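Long-range contact in Non-structural protein 5 (PDB 2WA2), which binds S-adenosylmethionine through its methyltransferase domain and probably methylates the viral RNA cap at the guanine N7 and ribose 2'-O positions: residues A163-I177 with V191-L205. The protein carries 4 engineered substitutions. Sequence-based numbering, arbitrary orientation.
Sequences AAVEASRTLTVLNVI and VKVLNPYSCDVLEAL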
loop_
_atom_site.group_PDB
_atom_site.type_symbol
_atom_site.label_atom_id
_atom_site.label_comp_id
_atom_site.label_asym_id
_atom_site.label_seq_id
_atom_site.Cartn_x
_atom_site.Cartn_y
_atom_site.Cartn_z
ATOM N N ALA A 163 -9.976 3.706 13.922
ATOM C CA ALA A 163 -8.539 3.585 13.654
ATOM C C ALA A 163 -8.023 2.216 14.101
ATOM O O ALA A 163 -7.157 1.649 13.435
ATOM C CB ALA A 163 -7.748 4.726 14.328
ATOM N N ALA A 164 -8.590 1.684 15.195
ATOM C CA ALA A 164 -8.208 0.356 15.750
ATOM C C ALA A 164 -8.562 -0.782 14.798
ATOM O O ALA A 164 -7.815 -1.776 14.705
ATOM C CB ALA A 164 -8.825 0.129 17.147
ATOM N N VAL A 165 -9.678 -0.645 14.065
ATOM C CA VAL A 165 -9.989 -1.597 12.995
ATOM C C VAL A 165 -8.917 -1.544 11.894
ATOM O O VAL A 165 -8.458 -2.578 11.403
ATOM C CB VAL A 165 -11.403 -1.349 12.365
ATOM C CG1 VAL A 165 -11.629 -2.218 11.135
ATOM C CG2 VAL A 165 -12.507 -1.574 13.395
ATOM N N GLU A 166 -8.555 -0.332 11.481
ATOM C CA GLU A 166 -7.501 -0.152 10.480
ATOM C C GLU A 166 -6.143 -0.696 10.965
ATOM O O GLU A 166 -5.426 -1.327 10.168
ATOM C CB GLU A 166 -7.373 1.316 10.082
ATOM C CG GLU A 166 -8.597 1.870 9.366
ATOM C CD GLU A 166 -8.423 3.318 8.921
ATOM O OE1 GLU A 166 -7.799 4.097 9.674
ATOM O OE2 GLU A 166 -8.903 3.672 7.840
ATOM N N ALA A 167 -5.781 -0.399 12.219
ATOM C CA ALA A 167 -4.546 -1.006 12.840
ATOM C C ALA A 167 -4.549 -2.532 12.756
ATOM O O ALA A 167 -3.559 -3.137 12.360
ATOM C CB ALA A 167 -4.387 -0.554 14.289
ATOM N N SER A 168 -5.674 -3.159 13.103
ATOM C CA SER A 168 -5.738 -4.631 13.096
ATOM C C SER A 168 -5.549 -5.192 11.697
ATOM O O SER A 168 -4.802 -6.159 11.500
ATOM C CB SER A 168 -7.099 -5.102 13.662
ATOM O OG SER A 168 -7.048 -4.948 15.061
ATOM N N ARG A 169 -6.220 -4.589 10.712
ATOM C CA ARG A 169 -6.061 -5.046 9.335
ATOM C C ARG A 169 -4.654 -4.808 8.815
ATOM O O ARG A 169 -4.114 -5.628 8.069
ATOM C CB ARG A 169 -7.037 -4.329 8.404
ATOM C CG ARG A 169 -8.476 -4.535 8.785
ATOM C CD ARG A 169 -9.323 -3.651 7.949
ATOM N NE ARG A 169 -10.727 -3.897 8.246
ATOM C CZ ARG A 169 -11.745 -3.238 7.701
ATOM N NH1 ARG A 169 -11.547 -2.285 6.787
ATOM N NH2 ARG A 169 -12.979 -3.554 8.075
ATOM N N THR A 170 -4.064 -3.676 9.208
ATOM C CA THR A 170 -2.694 -3.351 8.813
ATOM C C THR A 170 -1.720 -4.387 9.358
ATOM O O THR A 170 -0.866 -4.872 8.629
ATOM C CB THR A 170 -2.313 -1.941 9.275
ATOM O OG1 THR A 170 -3.191 -1.002 8.632
ATOM C CG2 THR A 170 -0.850 -1.591 8.842
ATOM N N LEU A 171 -1.865 -4.705 10.644
ATOM C CA LEU A 171 -1.033 -5.725 11.289
ATOM C C LEU A 171 -1.128 -7.060 10.598
ATOM O O LEU A 171 -0.112 -7.735 10.404
ATOM C CB LEU A 171 -1.373 -5.850 12.767
ATOM C CG LEU A 171 -0.893 -4.741 13.692
ATOM C CD1 LEU A 171 -1.206 -5.142 15.104
ATOM C CD2 LEU A 171 0.653 -4.417 13.518
ATOM N N THR A 172 -2.349 -7.456 10.231
ATOM C CA THR A 172 -2.541 -8.691 9.503
ATOM C C THR A 172 -1.782 -8.721 8.189
ATOM O O THR A 172 -1.126 -9.703 7.886
ATOM C CB THR A 172 -4.053 -8.958 9.256
ATOM O OG1 THR A 172 -4.675 -9.167 10.526
ATOM C CG2 THR A 172 -4.250 -10.203 8.394
ATOM N N VAL A 173 -1.884 -7.650 7.409
ATOM C CA VAL A 173 -1.124 -7.530 6.145
ATOM C C VAL A 173 0.390 -7.627 6.380
ATOM O O VAL A 173 1.079 -8.391 5.700
ATOM C CB VAL A 173 -1.469 -6.230 5.401
ATOM C CG1 VAL A 173 -0.545 -5.974 4.209
ATOM C CG2 VAL A 173 -2.932 -6.262 4.933
ATOM N N LEU A 174 0.899 -6.847 7.329
ATOM C CA LEU A 174 2.336 -6.862 7.621
ATOM C C LEU A 174 2.839 -8.263 8.030
ATOM O O LEU A 174 3.896 -8.694 7.566
ATOM C CB LEU A 174 2.676 -5.822 8.684
ATOM C CG LEU A 174 2.435 -4.363 8.208
ATOM C CD1 LEU A 174 2.871 -3.372 9.270
ATOM C CD2 LEU A 174 3.117 -4.039 6.829
ATOM N N ASN A 175 2.084 -8.947 8.888
ATOM C CA ASN A 175 2.417 -10.322 9.268
ATOM C C ASN A 175 2.465 -11.270 8.042
ATOM O O ASN A 175 3.388 -12.088 7.894
ATOM C CB ASN A 175 1.475 -10.824 10.374
ATOM C CG ASN A 175 1.867 -12.183 10.886
ATOM O OD1 ASN A 175 1.146 -13.155 10.676
ATOM N ND2 ASN A 175 3.054 -12.281 11.512
ATOM N N VAL A 176 1.498 -11.132 7.143
ATOM C CA VAL A 176 1.473 -11.933 5.915
ATOM C C VAL A 176 2.683 -11.604 5.024
ATOM O O VAL A 176 3.429 -12.498 4.571
ATOM C CB VAL A 176 0.149 -11.720 5.152
ATOM C CG1 VAL A 176 0.206 -12.367 3.781
ATOM C CG2 VAL A 176 -1.020 -12.248 6.000
ATOM N N ILE A 177 2.888 -10.318 4.775
ATOM C CA ILE A 177 4.004 -9.865 3.952
ATOM C C ILE A 177 5.354 -10.321 4.534
ATOM O O ILE A 177 6.225 -10.730 3.777
ATOM C CB ILE A 177 3.974 -8.314 3.737
ATOM C CG1 ILE A 177 2.774 -7.914 2.871
ATOM C CG2 ILE A 177 5.341 -7.775 3.192
ATOM C CD1 ILE A 177 2.632 -8.622 1.506
ATOM N N VAL A 191 4.350 -2.245 -0.188
ATOM C CA VAL A 191 3.244 -2.743 0.631
ATOM C C VAL A 191 2.465 -1.545 1.214
ATOM O O VAL A 191 3.042 -0.713 1.926
ATOM C CB VAL A 191 3.757 -3.635 1.788
ATOM C CG1 VAL A 191 2.584 -4.103 2.629
ATOM C CG2 VAL A 191 4.578 -4.880 1.211
ATOM N N LYS A 192 1.161 -1.484 0.930
ATOM C CA LYS A 192 0.297 -0.501 1.598
ATOM C C LYS A 192 0.254 -0.675 3.124
ATOM O O LYS A 192 0.070 -1.792 3.637
ATOM C CB LYS A 192 -1.117 -0.543 1.024
ATOM C CG LYS A 192 -1.998 0.621 1.508
ATOM C CD LYS A 192 -3.393 0.596 0.841
ATOM C CE LYS A 192 -4.317 1.526 1.588
ATOM N NZ LYS A 192 -5.579 1.786 0.800
ATOM N N VAL A 193 0.409 0.445 3.840
ATOM C CA VAL A 193 0.259 0.473 5.291
ATOM C C VAL A 193 -0.882 1.446 5.573
ATOM O O VAL A 193 -0.697 2.653 5.583
ATOM C CB VAL A 193 1.568 0.899 6.021
ATOM C CG1 VAL A 193 1.412 0.794 7.546
ATOM C CG2 VAL A 193 2.766 0.026 5.557
ATOM N N LEU A 194 -2.084 0.903 5.760
ATOM C CA LEU A 194 -3.289 1.743 5.833
ATOM C C LEU A 194 -3.239 2.695 7.019
ATOM O O LEU A 194 -3.555 3.865 6.886
ATOM C CB LEU A 194 -4.519 0.834 5.998
ATOM C CG LEU A 194 -5.842 1.572 6.238
ATOM C CD1 LEU A 194 -6.174 2.424 5.021
ATOM C CD2 LEU A 194 -6.922 0.502 6.544
ATOM N N ASN A 195 -2.886 2.155 8.189
ATOM C CA ASN A 195 -2.758 2.962 9.400
ATOM C C ASN A 195 -1.344 2.783 9.912
ATOM O O ASN A 195 -1.078 1.795 10.627
ATOM C CB ASN A 195 -3.756 2.480 10.471
ATOM C CG ASN A 195 -3.567 3.156 11.835
ATOM O OD1 ASN A 195 -2.553 3.815 12.097
ATOM N ND2 ASN A 195 -4.557 2.995 12.717
ATOM N N PRO A 196 -0.436 3.707 9.545
ATOM C CA PRO A 196 0.958 3.609 9.950
ATOM C C PRO A 196 1.285 4.295 11.279
ATOM O O PRO A 196 2.418 4.180 11.716
ATOM C CB PRO A 196 1.682 4.351 8.819
ATOM C CG PRO A 196 0.741 5.450 8.470
ATOM C CD PRO A 196 -0.657 4.856 8.635
ATOM N N TYR A 197 0.323 4.993 11.896
ATOM C CA TYR A 197 0.616 5.736 13.148
ATOM C C TYR A 197 0.300 4.983 14.432
ATOM O O TYR A 197 0.719 5.385 15.511
ATOM C CB TYR A 197 -0.079 7.098 13.165
ATOM C CG TYR A 197 -1.557 7.008 12.909
ATOM C CD1 TYR A 197 -2.456 6.759 13.944
ATOM C CD2 TYR A 197 -2.053 7.196 11.634
ATOM C CE1 TYR A 197 -3.811 6.677 13.703
ATOM C CE2 TYR A 197 -3.397 7.131 11.376
ATOM C CZ TYR A 197 -4.262 6.857 12.402
ATOM O OH TYR A 197 -5.598 6.766 12.118
ATOM N N SER A 198 -0.419 3.884 14.318
ATOM C CA SER A 198 -0.729 3.055 15.463
ATOM C C SER A 198 0.586 2.509 16.059
ATOM O O SER A 198 1.495 2.101 15.315
ATOM C CB SER A 198 -1.664 1.933 15.007
ATOM O OG SER A 198 -1.549 0.790 15.820
ATOM N N CYS A 199 0.699 2.517 17.387
ATOM C CA CYS A 199 1.926 2.049 18.011
ATOM C C CYS A 199 2.291 0.617 17.627
ATOM O O CYS A 199 3.448 0.370 17.308
ATOM C CB CYS A 199 1.929 2.219 19.533
ATOM S SG CYS A 199 3.571 1.709 20.199
ATOM N N ASP A 200 1.333 -0.321 17.658
ATOM C CA ASP A 200 1.636 -1.708 17.270
ATOM C C ASP A 200 2.145 -1.824 15.834
ATOM O O ASP A 200 3.055 -2.618 15.533
ATOM C CB ASP A 200 0.461 -2.682 17.505
ATOM C CG ASP A 200 -0.846 -2.214 16.900
ATOM O OD1 ASP A 200 -0.866 -1.242 16.101
ATOM O OD2 ASP A 200 -1.888 -2.848 17.224
ATOM N N VAL A 201 1.561 -1.022 14.954
ATOM C CA VAL A 201 1.973 -1.021 13.572
ATOM C C VAL A 201 3.386 -0.457 13.449
ATOM O O VAL A 201 4.195 -1.003 12.714
ATOM C CB VAL A 201 1.003 -0.234 12.644
ATOM C CG1 VAL A 201 1.612 -0.139 11.218
ATOM C CG2 VAL A 201 -0.367 -0.933 12.585
ATOM N N LEU A 202 3.664 0.653 14.129
ATOM C CA LEU A 202 5.006 1.248 14.071
ATOM C C LEU A 202 6.076 0.250 14.501
ATOM O O LEU A 202 7.095 0.075 13.805
ATOM C CB LEU A 202 5.080 2.540 14.907
ATOM C CG LEU A 202 4.509 3.835 14.336
ATOM C CD1 LEU A 202 4.370 4.882 15.471
ATOM C CD2 LEU A 202 5.357 4.357 13.209
ATOM N N GLU A 203 5.831 -0.440 15.615
ATOM C CA GLU A 203 6.766 -1.486 16.084
ATOM C C GLU A 203 6.921 -2.645 15.093
ATOM O O GLU A 203 8.036 -3.135 14.866
ATOM C CB GLU A 203 6.383 -1.976 17.457
ATOM C CG GLU A 203 6.556 -0.864 18.469
ATOM C CD GLU A 203 6.441 -1.311 19.905
ATOM O OE1 GLU A 203 5.795 -2.361 20.179
ATOM O OE2 GLU A 203 6.988 -0.579 20.768
ATOM N N ALA A 204 5.801 -3.062 14.490
ATOM C CA ALA A 204 5.829 -4.039 13.406
ATOM C C ALA A 204 6.667 -3.583 12.215
ATOM O O ALA A 204 7.437 -4.364 11.696
ATOM C CB ALA A 204 4.404 -4.387 12.973
ATOM N N LEU A 205 6.537 -2.314 11.800
ATOM C CA LEU A 205 7.291 -1.788 10.668
ATOM C C LEU A 205 8.780 -1.687 10.989
ATOM O O LEU A 205 9.604 -1.986 10.132
ATOM C CB LEU A 205 6.774 -0.421 10.227
ATOM C CG LEU A 205 5.390 -0.367 9.583
ATOM C CD1 LEU A 205 4.922 1.087 9.578
ATOM C CD2 LEU A 205 5.472 -0.952 8.165
HETATM O O HOH W 1 -6.116 5.808 9.763
#
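Val201 is the knob at the centre of this contact, set into a hole formed by Ala167, Thr170, Leu171 and Leu174 of helix 163-183. Its CG1 lies 3.7 Å from Thr170 CG2, while CG2 meets Leu171 CD2. Thr170 works in two directions: with OG1 beside the backbone N (chi1 -62°) and CG2 anti to it, the methyl reaches Val193 CG1 at 3.5 Å, and OG1 turns back along the helix to donate to Glu166 O. The same OG1 accepts the backbone N-H of Asn195 at 3.2 Å, so the hydroxyl links the helix to the turn after strand 188-193. Asn195 ND2 donates to Ala163 O at 3.0 Å, with the acceptor almost in the amide plane but ND2 itself well above the carbonyl plane; OD1 receives Ser198 N in an Asx motif and sits over the Tyr197 ring. Farther along, Leu174 CD1 touches Leu205 CD2 at 3.7 Å, and Ile177 CG2 meets Val191 CG2, packing the helix of the beta-alpha-beta unit (strand 151-154, helix 163-183, strand 188-193) on its second strand. The outer margin is looser: Leu171 approaches exposed Asp200 at a slant, CD1 nearest the carboxylate, and reaches Ala204 CB. Glu166 OE1 forms a salt bridge with Lys22 of helix 14-27, and OE2 accepts a hydrogen bond from Asn160 N. Ala163 O is doubly bonded, also accepting from Ala167 N, whereas buried Asn195 O has no partner in the model. The chemistry is consistent with two polar bonds fixing the turn against the helix, and apolar contacts joining segments 163-177 and 199-205, inclined by 19°.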